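Local coordinates for GENE 22 product (Bacillus phage spp1, PDB 2XC8), which is of unknown function but resembles in fold a domain of the receptor-binding protein of lactococcal phage p2, at residues Val56-Tyr61 and Val101-Asn106; Tyr61-Val66 and Cys86-Asn91; Ser15-Thr20 and Ile113-Lys118. All blocks are in the same frame, centred on the assembly; numbering follows the deposited sequence.

Contact 1 (Val56-Tyr61 and Val101-Asn106)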
loop_
_atom_site.group_PDB
_atom_site.type_symbol
_atom_site.label_atom_id
_atom_site.label_comp_id
_atom_site.label_asym_id
_atom_site.label_seq_id
_atom_site.Cartn_x
_atom_site.Cartn_y
_atom_site.Cartn_z
ATOM N N VAL B 56 -6.276 -19.207 9.479
ATOM C CA VAL B 56 -5.886 -19.615 8.132
ATOM C C VAL B 56 -4.712 -18.778 7.627
ATOM O O VAL B 56 -4.752 -17.548 7.680
ATOM C CB VAL B 56 -7.067 -19.512 7.135
ATOM C CG1 VAL B 56 -6.655 -20.036 5.779
ATOM C CG2 VAL B 56 -8.275 -20.283 7.642
ATOM N N GLU B 57 -3.674 -19.455 7.140
ATOM C CA GLU B 57 -2.517 -18.790 6.544
ATOM C C GLU B 57 -2.657 -18.729 5.028
ATOM O O GLU B 57 -2.886 -19.750 4.377
ATOM C CB GLU B 57 -1.225 -19.520 6.908
ATOM C CG GLU B 57 -0.829 -19.426 8.372
ATOM C CD GLU B 57 0.461 -20.167 8.677
ATOM O OE1 GLU B 57 0.780 -21.151 7.974
ATOM O OE2 GLU B 57 1.157 -19.764 9.632
ATOM N N TYR B 58 -2.517 -17.527 4.475
ATOM C CA TYR B 58 -2.545 -17.330 3.030
ATOM C C TYR B 58 -1.172 -16.931 2.516
ATOM O O TYR B 58 -0.538 -16.020 3.053
ATOM C CB TYR B 58 -3.580 -16.274 2.644
ATOM C CG TYR B 58 -5.005 -16.749 2.770
ATOM C CD1 TYR B 58 -5.628 -17.424 1.721
ATOM C CD2 TYR B 58 -5.732 -16.526 3.936
ATOM C CE1 TYR B 58 -6.940 -17.865 1.831
ATOM C CE2 TYR B 58 -7.045 -16.960 4.057
ATOM C CZ TYR B 58 -7.642 -17.631 3.002
ATOM O OH TYR B 58 -8.940 -18.065 3.111
HETATM N N MSE B 59 -0.732 -17.602 1.472
HETATM C CA MSE B 59 0.543 -17.373 0.859
HETATM C C MSE B 59 0.533 -17.243 -0.631
HETATM O O MSE B 59 0.148 -18.119 -1.337
HETATM C CB MSE B 59 1.475 -18.489 1.233
HETATM C CG MSE B 59 2.745 -17.998 1.766
HETATM SE SE MSE B 59 2.879 -17.982 3.650
HETATM C CE MSE B 59 3.946 -19.512 3.726
ATOM N N LEU B 60 0.987 -16.105 -1.102
ATOM C CA LEU B 60 0.977 -15.830 -2.535
ATOM C C LEU B 60 2.388 -15.900 -3.115
ATOM O O LEU B 60 3.309 -15.255 -2.610
ATOM C CB LEU B 60 0.340 -14.461 -2.808
ATOM C CG LEU B 60 0.111 -14.014 -4.256
ATOM C CD1 LEU B 60 -0.943 -14.868 -4.956
ATOM C CD2 LEU B 60 -0.288 -12.547 -4.293
ATOM N N TYR B 61 2.545 -16.692 -4.173
ATOM C CA TYR B 61 3.844 -16.895 -4.812
ATOM C C TYR B 61 3.874 -16.345 -6.234
ATOM O O TYR B 61 2.934 -16.544 -7.006
ATOM C CB TYR B 61 4.212 -18.384 -4.842
ATOM C CG TYR B 61 4.095 -19.103 -3.514
ATOM C CD1 TYR B 61 4.940 -18.787 -2.449
ATOM C CD2 TYR B 61 3.155 -20.115 -3.331
ATOM C CE1 TYR B 61 4.837 -19.451 -1.229
ATOM C CE2 TYR B 61 3.047 -20.786 -2.116
ATOM C CZ TYR B 61 3.890 -20.449 -1.071
ATOM O OH TYR B 61 3.786 -21.109 0.131
ATOM N N VAL B 101 -0.441 -13.633 4.926
ATOM C CA VAL B 101 -1.444 -13.182 5.899
ATOM C C VAL B 101 -2.078 -14.337 6.680
ATOM O O VAL B 101 -2.436 -15.368 6.106
ATOM C CB VAL B 101 -2.568 -12.337 5.218
ATOM C CG1 VAL B 101 -3.580 -11.831 6.245
ATOM C CG2 VAL B 101 -1.978 -11.162 4.444
ATOM N N THR B 102 -2.207 -14.147 7.992
ATOM C CA THR B 102 -2.952 -15.060 8.852
ATOM C C THR B 102 -4.322 -14.458 9.170
ATOM O O THR B 102 -4.417 -13.348 9.701
ATOM C CB THR B 102 -2.179 -15.375 10.156
ATOM O OG1 THR B 102 -0.884 -15.898 9.830
ATOM C CG2 THR B 102 -2.931 -16.398 11.005
ATOM N N VAL B 103 -5.375 -15.195 8.824
ATOM C CA VAL B 103 -6.752 -14.761 9.058
ATOM C C VAL B 103 -7.372 -15.592 10.179
ATOM O O VAL B 103 -7.498 -16.813 10.063
ATOM C CB VAL B 103 -7.618 -14.867 7.774
ATOM C CG1 VAL B 103 -9.006 -14.279 8.008
ATOM C CG2 VAL B 103 -6.939 -14.166 6.605
ATOM N N PHE B 104 -7.754 -14.917 11.259
ATOM C CA PHE B 104 -8.328 -15.573 12.432
ATOM C C PHE B 104 -9.846 -15.734 12.287
ATOM O O PHE B 104 -10.472 -14.965 11.554
ATOM C CB PHE B 104 -7.953 -14.796 13.699
ATOM C CG PHE B 104 -6.480 -14.826 14.005
ATOM C CD1 PHE B 104 -5.935 -15.870 14.746
ATOM C CD2 PHE B 104 -5.633 -13.822 13.539
ATOM C CE1 PHE B 104 -4.572 -15.913 15.026
ATOM C CE2 PHE B 104 -4.267 -13.856 13.815
ATOM C CZ PHE B 104 -3.736 -14.903 14.560
ATOM N N PRO B 105 -10.440 -16.740 12.969
ATOM C CA PRO B 105 -11.875 -17.029 12.830
ATOM C C PRO B 105 -12.815 -15.816 12.857
ATOM O O PRO B 105 -13.800 -15.798 12.117
ATOM C CB PRO B 105 -12.155 -17.950 14.019
ATOM C CG PRO B 105 -10.887 -18.694 14.200
ATOM C CD PRO B 105 -9.776 -17.734 13.838
ATOM N N ASN B 106 -12.514 -14.819 13.691
ATOM C CA ASN B 106 -13.370 -13.629 13.808
ATOM C C ASN B 106 -13.132 -12.550 12.739
ATOM O O ASN B 106 -13.779 -11.499 12.754
ATOM C CB ASN B 106 -13.324 -13.041 15.232
ATOM C CG ASN B 106 -12.001 -12.354 15.562
ATOM O OD1 ASN B 106 -11.021 -12.453 14.822
ATOM N ND2 ASN B 106 -11.973 -11.654 16.692
HETATM O O HOH W 1 0.738 -17.427 11.267
#
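Tyr-58 and Val-103 meet on the buried face of an antiparallel pairing between strands 56-64 and 93-103, inner neighbours in the five-stranded mixed sheet of this all-beta protein. CB of Tyr-58 lies 3.8 Å from the carbonyl oxygen of Val-101. CG, anti to the carbonyl carbon (chi1 -73°), starts a ring whose CD2 and CE2 both touch CG2 of Val-103, CD2 at 3.8 Å; the methyl arrives obliquely, while Val-101 O sits at the ring edge. At its tip, OH leaves the pair to hydrogen-bond the carbonyl oxygen of Thr-49.

The backbones are joined through two hydrogen-bonded pairs, Val-56 with Val-103 and Tyr-58 with Val-101, each closed in both directions. Tyr-58 N to Val-101 O is short (2.7 Å) and nearly straight, at 171° about the hydrogen; Val-101 N returns a longer bond of 3.0 Å to Tyr-58 O. Between them Glu-57 and Thr-102 form a non-hydrogen-bonded pair, CA atoms 4.4 Å apart, with side chains on the other face of the sheet. These two run side by side in the same direction, CG of Glu-57 coming 3.8 Å from OG1 of Thr-102. Beyond that touch a single water joins their polar ends: it donates to Glu-57 OE2 at 2.9 Å and hydrogen-bonds Thr-102 OG1 at 2.7 Å.

Contact 2 (Tyr61-Val66 and Cys86-Asn91)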
loop_
_atom_site.group_PDB
_atom_site.type_symbol
_atom_site.label_atom_id
_atom_site.label_comp_id
_atom_site.label_asym_id
_atom_site.label_seq_id
_atom_site.Cartn_x
_atom_site.Cartn_y
_atom_site.Cartn_z
ATOM N N TYR B 61 2.545 -16.692 -4.173
ATOM C CA TYR B 61 3.844 -16.895 -4.812
ATOM C C TYR B 61 3.874 -16.345 -6.234
ATOM O O TYR B 61 2.934 -16.544 -7.006
ATOM C CB TYR B 61 4.212 -18.384 -4.842
ATOM C CG TYR B 61 4.095 -19.103 -3.514
ATOM C CD1 TYR B 61 4.940 -18.787 -2.449
ATOM C CD2 TYR B 61 3.155 -20.115 -3.331
ATOM C CE1 TYR B 61 4.837 -19.451 -1.229
ATOM C CE2 TYR B 61 3.047 -20.786 -2.116
ATOM C CZ TYR B 61 3.890 -20.449 -1.071
ATOM O OH TYR B 61 3.786 -21.109 0.131
ATOM N N LEU B 62 4.958 -15.650 -6.568
ATOM C CA LEU B 62 5.221 -15.235 -7.940
ATOM C C LEU B 62 6.427 -16.011 -8.455
ATOM O O LEU B 62 7.546 -15.834 -7.969
ATOM C CB LEU B 62 5.461 -13.723 -8.027
ATOM C CG LEU B 62 5.539 -13.088 -9.421
ATOM C CD1 LEU B 62 4.174 -13.066 -10.102
ATOM C CD2 LEU B 62 6.117 -11.684 -9.345
ATOM N N HIS B 63 6.183 -16.883 -9.428
ATOM C CA HIS B 63 7.219 -17.762 -9.965
ATOM C C HIS B 63 7.280 -17.698 -11.487
ATOM O O HIS B 63 6.313 -17.303 -12.142
ATOM C CB HIS B 63 6.990 -19.202 -9.499
ATOM C CG HIS B 63 5.580 -19.672 -9.671
ATOM N ND1 HIS B 63 5.115 -20.212 -10.850
ATOM C CD2 HIS B 63 4.529 -19.669 -8.818
ATOM C CE1 HIS B 63 3.839 -20.527 -10.714
ATOM N NE2 HIS B 63 3.460 -20.207 -9.491
HETATM N N MSE B 64 8.424 -18.096 -12.039
HETATM C CA MSE B 64 8.662 -18.022 -13.475
HETATM C C MSE B 64 9.198 -19.317 -14.078
HETATM O O MSE B 64 10.047 -19.984 -13.481
HETATM C CB MSE B 64 9.657 -16.899 -13.783
HETATM C CG MSE B 64 9.897 -16.647 -15.268
HETATM SE SE MSE B 64 11.513 -15.613 -15.610
HETATM C CE MSE B 64 11.013 -13.973 -14.690
ATOM N N ASN B 65 8.692 -19.667 -15.258
ATOM C CA ASN B 65 9.212 -20.831 -15.961
ATOM C C ASN B 65 10.400 -20.229 -16.701
ATOM O O ASN B 65 10.221 -19.389 -17.581
ATOM C CB ASN B 65 8.179 -21.401 -16.941
ATOM C CG ASN B 65 8.721 -22.559 -17.773
ATOM O OD1 ASN B 65 9.749 -22.442 -18.443
ATOM N ND2 ASN B 65 8.010 -23.680 -17.748
ATOM N N VAL B 66 11.609 -20.648 -16.333
ATOM C CA VAL B 66 12.836 -20.032 -16.859
ATOM C C VAL B 66 13.062 -20.235 -18.361
ATOM O O VAL B 66 13.764 -19.443 -18.996
ATOM C CB VAL B 66 14.108 -20.457 -16.064
ATOM C CG1 VAL B 66 14.080 -19.875 -14.655
ATOM C CG2 VAL B 66 14.264 -21.980 -16.029
ATOM N N CYS B 86 2.468 -24.000 4.707
ATOM C CA CYS B 86 2.641 -23.566 3.329
ATOM C C CYS B 86 4.109 -23.357 2.980
ATOM O O CYS B 86 4.873 -22.774 3.756
ATOM C CB CYS B 86 1.841 -22.293 3.062
ATOM S SG CYS B 86 0.109 -22.605 2.713
ATOM N N ASP B 87 4.482 -23.844 1.802
ATOM C CA ASP B 87 5.845 -23.789 1.302
ATOM C C ASP B 87 5.747 -23.972 -0.204
ATOM O O ASP B 87 5.083 -24.901 -0.675
ATOM C CB ASP B 87 6.678 -24.917 1.925
ATOM C CG ASP B 87 8.163 -24.801 1.616
ATOM O OD1 ASP B 87 8.709 -23.678 1.665
ATOM O OD2 ASP B 87 8.792 -25.846 1.340
ATOM N N TYR B 88 6.386 -23.085 -0.962
ATOM C CA TYR B 88 6.394 -23.221 -2.415
ATOM C C TYR B 88 7.279 -24.398 -2.828
ATOM O O TYR B 88 8.427 -24.500 -2.389
ATOM C CB TYR B 88 6.853 -21.928 -3.088
ATOM C CG TYR B 88 6.971 -22.070 -4.582
ATOM C CD1 TYR B 88 5.835 -22.133 -5.387
ATOM C CD2 TYR B 88 8.220 -22.169 -5.191
ATOM C CE1 TYR B 88 5.939 -22.278 -6.760
ATOM C CE2 TYR B 88 8.336 -22.313 -6.564
ATOM C CZ TYR B 88 7.191 -22.366 -7.342
ATOM O OH TYR B 88 7.298 -22.508 -8.705
ATOM N N GLN B 89 6.746 -25.276 -3.676
ATOM C CA GLN B 89 7.408 -26.555 -3.971
ATOM C C GLN B 89 7.765 -26.836 -5.442
ATOM O O GLN B 89 8.699 -27.596 -5.715
ATOM C CB GLN B 89 6.564 -27.733 -3.455
ATOM C CG GLN B 89 5.078 -27.681 -3.829
ATOM C CD GLN B 89 4.340 -28.977 -3.521
ATOM O OE1 GLN B 89 3.309 -28.974 -2.850
ATOM N NE2 GLN B 89 4.866 -30.093 -4.020
ATOM N N GLY B 90 7.037 -26.219 -6.370
ATOM C CA GLY B 90 7.304 -26.387 -7.807
ATOM C C GLY B 90 8.653 -26.235 -8.497
ATOM O O GLY B 90 9.614 -25.721 -7.919
ATOM N N ASN B 91 8.696 -26.696 -9.750
ATOM C CA ASN B 91 9.869 -26.622 -10.633
ATOM C C ASN B 91 10.256 -25.197 -11.001
ATOM O O ASN B 91 11.441 -24.885 -11.149
ATOM C CB ASN B 91 9.591 -27.406 -11.923
ATOM C CG ASN B 91 10.764 -27.390 -12.900
ATOM O OD1 ASN B 91 11.921 -27.562 -12.513
ATOM N ND2 ASN B 91 10.460 -27.195 -14.179
#
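Tyr-88 lays its CB over the centre of the Tyr-61 ring, 3.7 Å from the centroid and only 10° off the ring normal, a CH-pi contact between the loop after strand 84-85 and strand 56-64. With His-63 these two tyrosines form an aromatic cluster. CG of Tyr-88 is anti to its backbone N, and from there the ring continues past Tyr-61 towards His-63. CD1 of Tyr-88 still lies 3.9 Å from CD2 of Tyr-61, but the two planes are inclined at 51°, an oblique meeting of the rings.

Farther out, the same ring reaches His-63. The two planes are closer to parallel, at 21°, yet the rings are offset far enough that only their rims meet: CE1 of Tyr-88 approaches CD2 of His-63 at 3.6 Å, and OH of Tyr-88 rests 3.4 Å from CB of His-63. Both imidazole nitrogens are engaged outside the pair, ND1 with Glu-92 OE1 and NE2 with Ser-74 OG. Tyr-88 OH hydrogen-bonds the carbonyl oxygen of Glu-92, so this one residue holds both rings by their polar atoms.

At the other end of the cluster, OH of Tyr-61 lies 3.7 Å from CB of Cys-86. It also comes 3.3 Å from the amide N of Asp-87, but at too poor an angle for a hydrogen bond.

The aromatic cluster thus seats an irregular loop on one face of the five-stranded sheet, where Tyr-61 and Tyr-88 both touch Leu-94 of strand 93-103. The disulfide from Cys-86 to Cys-76 ties the start of the loop to strand 71-79, the outermost of the sheet within this chain.

Contact 3 (Ser15-Thr20 and Ile113-Lys118)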
loop_
_atom_site.group_PDB
_atom_site.type_symbol
_atom_site.label_atom_id
_atom_site.label_comp_id
_atom_site.label_asym_id
_atom_site.label_seq_id
_atom_site.Cartn_x
_atom_site.Cartn_y
_atom_site.Cartn_z
ATOM N N SER B 15 3.223 -3.985 -10.004
ATOM C CA SER B 15 1.838 -4.297 -9.667
ATOM C C SER B 15 1.431 -3.660 -8.344
ATOM O O SER B 15 2.150 -3.750 -7.346
ATOM C CB SER B 15 1.627 -5.809 -9.583
ATOM O OG SER B 15 1.799 -6.428 -10.846
ATOM N N GLU B 16 0.334 -2.978 -8.348
ATOM C CA GLU B 16 -0.263 -2.457 -7.165
ATOM C C GLU B 16 -0.869 -3.594 -6.360
ATOM O O GLU B 16 -1.639 -4.332 -6.866
ATOM C CB GLU B 16 -1.359 -1.536 -7.608
ATOM C CG GLU B 16 -1.769 -0.522 -6.679
ATOM C CD GLU B 16 -2.773 0.413 -7.306
ATOM O OE1 GLU B 16 -3.944 0.191 -7.092
ATOM O OE2 GLU B 16 -2.411 1.367 -8.005
ATOM N N ILE B 17 -0.477 -3.719 -5.113
ATOM C CA ILE B 17 -1.018 -4.743 -4.212
ATOM C C ILE B 17 -1.693 -4.080 -3.013
ATOM O O ILE B 17 -1.056 -3.319 -2.278
ATOM C CB ILE B 17 0.069 -5.742 -3.724
ATOM C CG1 ILE B 17 0.885 -6.284 -4.904
ATOM C CG2 ILE B 17 -0.573 -6.888 -2.937
ATOM C CD1 ILE B 17 2.222 -6.899 -4.517
ATOM N N LYS B 18 -2.958 -4.379 -2.832
ATOM C CA LYS B 18 -3.735 -3.818 -1.736
ATOM C C LYS B 18 -4.750 -4.708 -1.018
ATOM O O LYS B 18 -5.330 -5.596 -1.582
ATOM C CB LYS B 18 -4.403 -2.502 -2.157
ATOM C CG LYS B 18 -5.546 -2.655 -3.060
ATOM C CD LYS B 18 -6.223 -1.385 -3.228
ATOM C CE LYS B 18 -5.957 -0.822 -4.559
ATOM N NZ LYS B 18 -7.215 -0.497 -5.249
ATOM N N GLU B 19 -4.942 -4.429 0.258
ATOM C CA GLU B 19 -5.952 -5.114 1.051
ATOM C C GLU B 19 -7.313 -4.467 0.815
ATOM O O GLU B 19 -7.458 -3.245 0.912
ATOM C CB GLU B 19 -5.594 -5.058 2.540
ATOM C CG GLU B 19 -6.583 -5.778 3.459
ATOM C CD GLU B 19 -6.452 -5.376 4.923
ATOM O OE1 GLU B 19 -5.539 -4.592 5.264
ATOM O OE2 GLU B 19 -7.271 -5.851 5.739
ATOM N N THR B 20 -8.300 -5.299 0.495
ATOM C CA THR B 20 -9.688 -4.862 0.371
ATOM C C THR B 20 -10.454 -5.401 1.578
ATOM O O THR B 20 -9.880 -6.124 2.396
ATOM C CB THR B 20 -10.328 -5.362 -0.945
ATOM O OG1 THR B 20 -10.311 -6.796 -0.974
ATOM C CG2 THR B 20 -9.569 -4.828 -2.157
ATOM N N ILE B 113 2.368 -7.170 3.307
ATOM C CA ILE B 113 2.318 -7.017 1.857
ATOM C C ILE B 113 3.721 -6.502 1.529
ATOM O O ILE B 113 4.121 -5.428 1.989
ATOM C CB ILE B 113 1.229 -6.040 1.333
ATOM C CG1 ILE B 113 -0.157 -6.691 1.406
ATOM C CG2 ILE B 113 1.530 -5.603 -0.104
ATOM C CD1 ILE B 113 -1.320 -5.717 1.272
ATOM N N PHE B 114 4.469 -7.282 0.753
ATOM C CA PHE B 114 5.818 -6.901 0.341
ATOM C C PHE B 114 5.780 -6.194 -1.011
ATOM O O PHE B 114 5.378 -6.781 -2.019
ATOM C CB PHE B 114 6.737 -8.129 0.279
ATOM C CG PHE B 114 7.062 -8.723 1.625
ATOM C CD1 PHE B 114 8.158 -8.271 2.355
ATOM C CD2 PHE B 114 6.281 -9.745 2.156
ATOM C CE1 PHE B 114 8.466 -8.822 3.599
ATOM C CE2 PHE B 114 6.579 -10.303 3.398
ATOM C CZ PHE B 114 7.674 -9.839 4.121
ATOM N N LEU B 115 6.191 -4.927 -1.021
ATOM C CA LEU B 115 6.217 -4.127 -2.243
ATOM C C LEU B 115 7.649 -3.858 -2.689
ATOM O O LEU B 115 8.367 -3.066 -2.070
ATOM C CB LEU B 115 5.458 -2.806 -2.053
ATOM C CG LEU B 115 3.948 -2.834 -1.783
ATOM C CD1 LEU B 115 3.427 -1.420 -1.593
ATOM C CD2 LEU B 115 3.180 -3.533 -2.902
ATOM N N TYR B 116 8.060 -4.522 -3.767
ATOM C CA TYR B 116 9.436 -4.417 -4.246
ATOM C C TYR B 116 9.609 -3.200 -5.150
ATOM O O TYR B 116 8.776 -2.914 -6.015
ATOM C CB TYR B 116 9.951 -5.766 -4.759
ATOM C CG TYR B 116 9.953 -6.828 -3.677
ATOM C CD1 TYR B 116 10.982 -6.897 -2.735
ATOM C CD2 TYR B 116 8.910 -7.747 -3.578
ATOM C CE1 TYR B 116 10.977 -7.864 -1.731
ATOM C CE2 TYR B 116 8.895 -8.718 -2.582
ATOM C CZ TYR B 116 9.930 -8.771 -1.662
ATOM O OH TYR B 116 9.919 -9.729 -0.676
ATOM N N GLU B 117 10.722 -2.504 -4.924
ATOM C CA GLU B 117 11.023 -1.274 -5.642
ATOM C C GLU B 117 12.355 -1.291 -6.399
ATOM O O GLU B 117 13.215 -2.137 -6.136
ATOM C CB GLU B 117 11.113 -0.262 -4.500
ATOM C CG GLU B 117 10.519 1.109 -4.764
ATOM C CD GLU B 117 10.636 2.005 -3.537
ATOM O OE1 GLU B 117 11.541 2.868 -3.519
ATOM O OE2 GLU B 117 9.837 1.837 -2.586
ATOM N N LYS B 118 12.520 -0.350 -7.331
ATOM C CA LYS B 118 13.775 -0.166 -8.072
ATOM C C LYS B 118 14.883 0.372 -7.159
ATOM O O LYS B 118 14.630 1.232 -6.312
ATOM C CB LYS B 118 13.545 0.776 -9.267
ATOM C CG LYS B 118 14.797 1.203 -10.057
ATOM C CD LYS B 118 15.377 0.068 -10.893
ATOM C CE LYS B 118 16.392 0.597 -11.934
ATOM N NZ LYS B 118 16.873 -0.501 -12.823
#
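Ile-113 packs against Ile-17 where two beta sheets face each other, with side chains alone between the backbones and no backbone pairing: strand 17-19 and the 113-117 part of strand 109-117 run nearly antiparallel, at 158°, with axes 8.1 Å apart. CG2 of Ile-113, anti to the backbone N, meets CG2 of Ile-17 at 3.8 Å, while its other branch ends in CD1, 4.0 Å from the backbone N of Glu-19. The two isoleucines pass alongside one another, pointing opposite ways.

Next in sequence, Phe-114 turns its CB away and offers its backbone instead, its carbonyl oxygen lying 4.0 Å from CD1 of Ile-17. Leu-115 then brings CD2 back to the interface, where that one methyl touches both CB and CD1 of Ile-17, the latter at 3.9 Å. Ile-17 thus rests on Ile-113 and Leu-115 together, and it also touches Pro-98 and Val-99 of the neighbouring strand 93-103.

Glu-19 lies at the margin of this apolar patch, its OE2 in a salt bridge with NH1 of Arg-109, at the start of the same strand that carries Ile-113.

All three contacts involve the five-stranded sheet, but in different ways. Contact 1 lies within it, joining strands 56-64 and 93-103 by backbone hydrogen bonds. Contact 2 uses the next part of strand 56-64, shares Tyr-61 with contact 1, and covers the sheet with a loop through aromatic side chains; the two touch where CE of selenomethionine Met-59 approaches Cys-86 O. Contact 3, about 17 Å from contact 1 between centres, joins strand 109-117 to the second sheet mainly by aliphatic packing, with a salt bridge at its margin. Contacts 1 and 2 are mainly buried, though contact 2 has an exposed residue in its loop; contact 3, nearest the chain centre, is only partly buried.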